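Local coordinates for uncharacterized protein YppE (PDB 2IM8) that is of unknown function, a small all-helical protein from Bacillus subtilis belonging to the DUF1798 family, at residues 23-34 against 88-99. Sequence-based numbering, arbitrary orientation.
Sequences RYQEGKNSNHSY and QSYVHHIHKKRF
At one end of a four-helix bundle, Tyr-24, near the C-terminal end of helix 3-29, packs against Phe-99 and the turn joining helices 72-91 and 96-121. The two rings form an offset stack, centroids 3.8 Å apart and planes 1° from parallel; the two side chains run in opposite senses, and each CB sits over the other's ring. With CG anti to the backbone N (chi1 172°), the Tyr-24 ring runs on until its OH donates to Ile-94 O at 2.6 Å. Cut back to alanine, this position would probably leave a face of Phe-99 without its stacking partner and Ile-94 O without its hydroxyl donor. Lys-28 NZ adds weak bonds to Ile-94 O and to His-92 O, even though the like-charged Lys-96 NZ lies 4.0 Å from Lys-28 NZ. Where helix 72-91 ends, His-92 takes positive phi and lays its ring over Gly-27, CD2 3.7 Å from Gly-27 CA, a place where a side chain would clash; its NE2 donates weakly to Asn-31 OD1 at 2.7 Å. The Arg-23 guanidinium lies flat on Tyr-90, planes 10° apart, while its NH1 bonds Ser-89 OG (3.0 Å), which is also hydrogen-bonded to Val-86 O. Tyr-90 turns its edge to the face of Tyr-34, and both side chains touch Ile-40 of helix 36-64. Together these contacts join the end of helix 3-29 to the 92-95 connection at one end of an up-and-down four-helix bundle.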
loop_
_atom_site.group_PDB
_atom_site.type_symbol
_atom_site.label_atom_id
_atom_site.label_comp_id
_atom_site.label_asym_id
_atom_site.label_seq_id
_atom_site.Cartn_x
_atom_site.Cartn_y
_atom_site.Cartn_z
ATOM N N ARG A 23 -2.555 -13.959 -1.725
ATOM C CA ARG A 23 -1.684 -14.593 -2.700
ATOM C C ARG A 23 -0.469 -15.180 -1.979
ATOM O O ARG A 23 -0.028 -16.289 -2.287
ATOM C CB ARG A 23 -1.241 -13.587 -3.769
ATOM C CG ARG A 23 -0.445 -14.228 -4.907
ATOM C CD ARG A 23 0.046 -13.193 -5.924
ATOM N NE ARG A 23 -1.075 -12.498 -6.541
ATOM C CZ ARG A 23 -1.425 -11.245 -6.262
ATOM N NH1 ARG A 23 -0.730 -10.534 -5.383
ATOM N NH2 ARG A 23 -2.490 -10.716 -6.849
ATOM N N TYR A 24 0.049 -14.435 -1.007
ATOM C CA TYR A 24 1.208 -14.854 -0.223
ATOM C C TYR A 24 0.940 -16.166 0.505
ATOM O O TYR A 24 1.721 -17.111 0.401
ATOM C CB TYR A 24 1.564 -13.769 0.800
ATOM C CG TYR A 24 2.634 -14.167 1.794
ATOM C CD1 TYR A 24 3.991 -14.141 1.455
ATOM C CD2 TYR A 24 2.287 -14.583 3.074
ATOM C CE1 TYR A 24 4.970 -14.523 2.374
ATOM C CE2 TYR A 24 3.254 -14.966 3.996
ATOM C CZ TYR A 24 4.592 -14.936 3.644
ATOM O OH TYR A 24 5.545 -15.339 4.566
ATOM N N GLN A 25 -0.170 -16.212 1.237
ATOM C CA GLN A 25 -0.554 -17.396 1.994
ATOM C C GLN A 25 -0.773 -18.580 1.068
ATOM O O GLN A 25 -0.352 -19.694 1.371
ATOM C CB GLN A 25 -1.831 -17.121 2.793
ATOM C CG GLN A 25 -2.481 -18.368 3.380
ATOM C CD GLN A 25 -3.740 -18.062 4.183
ATOM O OE1 GLN A 25 -4.565 -17.232 3.786
ATOM N NE2 GLN A 25 -3.901 -18.746 5.311
ATOM N N GLU A 26 -1.429 -18.349 -0.065
ATOM C CA GLU A 26 -1.665 -19.446 -0.999
ATOM C C GLU A 26 -0.333 -19.956 -1.544
ATOM O O GLU A 26 -0.158 -21.152 -1.761
ATOM C CB GLU A 26 -2.571 -19.000 -2.151
ATOM C CG GLU A 26 -2.903 -20.119 -3.130
ATOM C CD GLU A 26 -3.412 -21.373 -2.427
ATOM O OE1 GLU A 26 -4.403 -21.273 -1.664
ATOM O OE2 GLU A 26 -2.820 -22.459 -2.638
ATOM N N GLY A 27 0.606 -19.042 -1.751
ATOM C CA GLY A 27 1.913 -19.430 -2.253
ATOM C C GLY A 27 2.710 -20.244 -1.248
ATOM O O GLY A 27 3.487 -21.119 -1.625
ATOM N N LYS A 28 2.536 -19.953 0.036
ATOM C CA LYS A 28 3.256 -20.688 1.070
ATOM C C LYS A 28 2.687 -22.092 1.210
ATOM O O LYS A 28 3.434 -23.064 1.351
ATOM C CB LYS A 28 3.151 -19.969 2.415
ATOM C CG LYS A 28 4.031 -18.739 2.532
ATOM C CD LYS A 28 5.497 -19.123 2.573
ATOM C CE LYS A 28 6.347 -17.936 3.000
ATOM N NZ LYS A 28 7.751 -18.335 3.279
ATOM N N ASN A 29 1.362 -22.183 1.164
ATOM C CA ASN A 29 0.664 -23.462 1.302
ATOM C C ASN A 29 0.922 -24.402 0.131
ATOM O O ASN A 29 1.311 -25.552 0.321
ATOM C CB ASN A 29 -0.841 -23.221 1.444
ATOM C CG ASN A 29 -1.196 -22.477 2.720
ATOM O OD1 ASN A 29 -2.347 -22.087 2.925
ATOM N ND2 ASN A 29 -0.207 -22.282 3.590
ATOM N N SER A 30 0.691 -23.904 -1.076
ATOM C CA SER A 30 0.881 -24.685 -2.289
ATOM C C SER A 30 1.493 -23.770 -3.334
ATOM O O SER A 30 0.785 -23.148 -4.126
ATOM C CB SER A 30 -0.466 -25.222 -2.781
ATOM O OG SER A 30 -0.291 -26.124 -3.859
ATOM N N ASN A 31 2.821 -23.704 -3.326
ATOM C CA ASN A 31 3.579 -22.855 -4.232
ATOM C C ASN A 31 3.225 -22.939 -5.710
ATOM O O ASN A 31 2.934 -24.020 -6.229
ATOM C CB ASN A 31 5.071 -23.148 -4.089
ATOM C CG ASN A 31 5.905 -22.338 -5.044
ATOM O OD1 ASN A 31 6.288 -21.205 -4.746
ATOM N ND2 ASN A 31 6.168 -22.899 -6.221
ATOM N N HIS A 32 3.273 -21.781 -6.372
ATOM C CA HIS A 32 3.029 -21.646 -7.810
ATOM C C HIS A 32 4.094 -20.694 -8.357
ATOM O O HIS A 32 4.312 -19.612 -7.814
ATOM C CB HIS A 32 1.645 -21.058 -8.112
ATOM C CG HIS A 32 1.460 -20.680 -9.550
ATOM N ND1 HIS A 32 1.654 -19.396 -10.016
ATOM C CD2 HIS A 32 1.160 -21.431 -10.636
ATOM C CE1 HIS A 32 1.481 -19.374 -11.327
ATOM N NE2 HIS A 32 1.181 -20.596 -11.728
ATOM N N SER A 33 4.759 -21.089 -9.431
ATOM C CA SER A 33 5.793 -20.233 -10.000
ATOM C C SER A 33 5.209 -19.134 -10.895
ATOM O O SER A 33 4.820 -19.386 -12.036
ATOM C CB SER A 33 6.790 -21.077 -10.784
ATOM O OG SER A 33 7.440 -22.001 -9.925
ATOM N N TYR A 34 5.138 -17.913 -10.370
ATOM C CA TYR A 34 4.607 -16.792 -11.155
ATOM C C TYR A 34 5.658 -16.342 -12.152
ATOM O O TYR A 34 6.851 -16.374 -11.852
ATOM C CB TYR A 34 4.237 -15.624 -10.244
ATOM C CG TYR A 34 2.926 -15.831 -9.534
ATOM C CD1 TYR A 34 1.717 -15.645 -10.204
ATOM C CD2 TYR A 34 2.886 -16.240 -8.205
ATOM C CE1 TYR A 34 0.493 -15.857 -9.566
ATOM C CE2 TYR A 34 1.654 -16.461 -7.556
ATOM C CZ TYR A 34 0.472 -16.264 -8.247
ATOM O OH TYR A 34 -0.743 -16.465 -7.630
ATOM N N GLN A 88 6.758 -9.988 -2.557
ATOM C CA GLN A 88 6.643 -11.205 -1.763
ATOM C C GLN A 88 5.324 -11.951 -1.940
ATOM O O GLN A 88 5.257 -13.158 -1.699
ATOM C CB GLN A 88 6.898 -10.883 -0.293
ATOM C CG GLN A 88 8.324 -10.375 -0.021
ATOM C CD GLN A 88 9.405 -11.354 -0.459
ATOM O OE1 GLN A 88 9.290 -12.567 -0.251
ATOM N NE2 GLN A 88 10.468 -10.830 -1.060
ATOM N N SER A 89 4.277 -11.258 -2.376
ATOM C CA SER A 89 3.003 -11.937 -2.587
ATOM C C SER A 89 3.210 -12.979 -3.689
ATOM O O SER A 89 2.567 -14.020 -3.696
ATOM C CB SER A 89 1.900 -10.946 -2.983
ATOM O OG SER A 89 2.076 -10.431 -4.294
ATOM N N TYR A 90 4.135 -12.694 -4.605
ATOM C CA TYR A 90 4.435 -13.607 -5.707
ATOM C C TYR A 90 5.529 -14.618 -5.403
ATOM O O TYR A 90 5.375 -15.792 -5.719
ATOM C CB TYR A 90 4.837 -12.817 -6.952
ATOM C CG TYR A 90 3.719 -11.954 -7.467
ATOM C CD1 TYR A 90 2.689 -12.505 -8.225
ATOM C CD2 TYR A 90 3.663 -10.599 -7.151
ATOM C CE1 TYR A 90 1.622 -11.726 -8.659
ATOM C CE2 TYR A 90 2.604 -9.810 -7.577
ATOM C CZ TYR A 90 1.586 -10.386 -8.333
ATOM O OH TYR A 90 0.536 -9.624 -8.771
ATOM N N VAL A 91 6.624 -14.162 -4.789
ATOM C CA VAL A 91 7.756 -15.044 -4.487
ATOM C C VAL A 91 7.787 -15.612 -3.060
ATOM O O VAL A 91 8.493 -16.585 -2.786
ATOM C CB VAL A 91 9.100 -14.321 -4.788
ATOM C CG1 VAL A 91 9.109 -13.852 -6.231
ATOM C CG2 VAL A 91 9.290 -13.139 -3.854
ATOM N N HIS A 92 7.027 -14.985 -2.164
ATOM C CA HIS A 92 6.898 -15.407 -0.765
ATOM C C HIS A 92 8.127 -15.998 -0.073
ATOM O O HIS A 92 8.043 -17.055 0.559
ATOM C CB HIS A 92 5.736 -16.398 -0.643
ATOM C CG HIS A 92 5.861 -17.594 -1.537
ATOM N ND1 HIS A 92 6.713 -18.646 -1.266
ATOM C CD2 HIS A 92 5.240 -17.903 -2.699
ATOM C CE1 HIS A 92 6.608 -19.550 -2.223
ATOM N NE2 HIS A 92 5.722 -19.124 -3.105
ATOM N N HIS A 93 9.262 -15.324 -0.170
ATOM C CA HIS A 93 10.459 -15.829 0.483
ATOM C C HIS A 93 10.466 -15.506 1.965
ATOM O O HIS A 93 10.821 -16.353 2.779
ATOM C CB HIS A 93 11.712 -15.246 -0.166
ATOM C CG HIS A 93 11.941 -15.726 -1.562
ATOM N ND1 HIS A 93 11.962 -17.066 -1.891
ATOM C CD2 HIS A 93 12.182 -15.051 -2.711
ATOM C CE1 HIS A 93 12.207 -17.195 -3.183
ATOM N NE2 HIS A 93 12.345 -15.987 -3.704
ATOM N N ILE A 94 10.068 -14.288 2.323
ATOM C CA ILE A 94 10.073 -13.899 3.732
ATOM C C ILE A 94 9.072 -14.719 4.547
ATOM O O ILE A 94 8.126 -15.267 3.994
ATOM C CB ILE A 94 9.780 -12.397 3.895
ATOM C CG1 ILE A 94 8.390 -12.063 3.365
ATOM C CG2 ILE A 94 10.842 -11.590 3.159
ATOM C CD1 ILE A 94 7.980 -10.636 3.673
ATOM N N HIS A 95 9.292 -14.808 5.856
ATOM C CA HIS A 95 8.417 -15.591 6.735
ATOM C C HIS A 95 7.095 -14.903 7.070
ATOM O O HIS A 95 6.952 -13.696 6.901
ATOM C CB HIS A 95 9.151 -15.943 8.030
ATOM C CG HIS A 95 10.380 -16.769 7.818
ATOM N ND1 HIS A 95 10.353 -17.983 7.167
ATOM C CD2 HIS A 95 11.674 -16.546 8.151
ATOM C CE1 HIS A 95 11.579 -18.473 7.105
ATOM N NE2 HIS A 95 12.400 -17.621 7.694
ATOM N N LYS A 96 6.142 -15.699 7.550
ATOM C CA LYS A 96 4.801 -15.232 7.903
ATOM C C LYS A 96 4.768 -13.990 8.787
ATOM O O LYS A 96 4.049 -13.043 8.496
ATOM C CB LYS A 96 4.019 -16.350 8.610
ATOM C CG LYS A 96 4.081 -17.719 7.927
ATOM C CD LYS A 96 3.380 -17.720 6.573
ATOM C CE LYS A 96 3.405 -19.098 5.927
ATOM N NZ LYS A 96 4.792 -19.568 5.617
ATOM N N LYS A 97 5.534 -14.008 9.875
ATOM C CA LYS A 97 5.573 -12.887 10.813
ATOM C C LYS A 97 5.968 -11.566 10.158
ATOM O O LYS A 97 5.328 -10.537 10.373
ATOM C CB LYS A 97 6.544 -13.189 11.956
ATOM C CG LYS A 97 6.704 -12.042 12.943
ATOM C CD LYS A 97 7.868 -12.293 13.887
ATOM C CE LYS A 97 8.162 -11.069 14.753
ATOM N NZ LYS A 97 7.143 -10.838 15.810
ATOM N N ARG A 98 7.044 -11.596 9.384
ATOM C CA ARG A 98 7.526 -10.410 8.696
ATOM C C ARG A 98 6.493 -9.931 7.668
ATOM O O ARG A 98 6.221 -8.732 7.557
ATOM C CB ARG A 98 8.857 -10.727 8.008
ATOM C CG ARG A 98 9.430 -9.612 7.158
ATOM C CD ARG A 98 9.615 -8.319 7.934
ATOM N NE ARG A 98 10.241 -7.307 7.090
ATOM C CZ ARG A 98 10.202 -6.002 7.335
ATOM N NH1 ARG A 98 9.564 -5.542 8.407
ATOM N NH2 ARG A 98 10.795 -5.157 6.509
ATOM N N PHE A 99 5.917 -10.860 6.916
ATOM C CA PHE A 99 4.928 -10.472 5.920
ATOM C C PHE A 99 3.749 -9.790 6.613
ATOM O O PHE A 99 3.214 -8.785 6.118
ATOM C CB PHE A 99 4.417 -11.687 5.145
ATOM C CG PHE A 99 3.496 -11.324 4.017
ATOM C CD1 PHE A 99 4.006 -10.941 2.779
ATOM C CD2 PHE A 99 2.118 -11.273 4.216
ATOM C CE1 PHE A 99 3.151 -10.505 1.753
ATOM C CE2 PHE A 99 1.263 -10.843 3.203
ATOM C CZ PHE A 99 1.781 -10.458 1.972
HETATM O O HOH W 1 2.470 -16.872 -4.164
HETATM O O HOH W 2 8.459 -20.103 0.753
HETATM O O HOH W 3 3.672 -19.388 -5.131
HETATM O O HOH W 4 6.896 -17.225 -7.825
#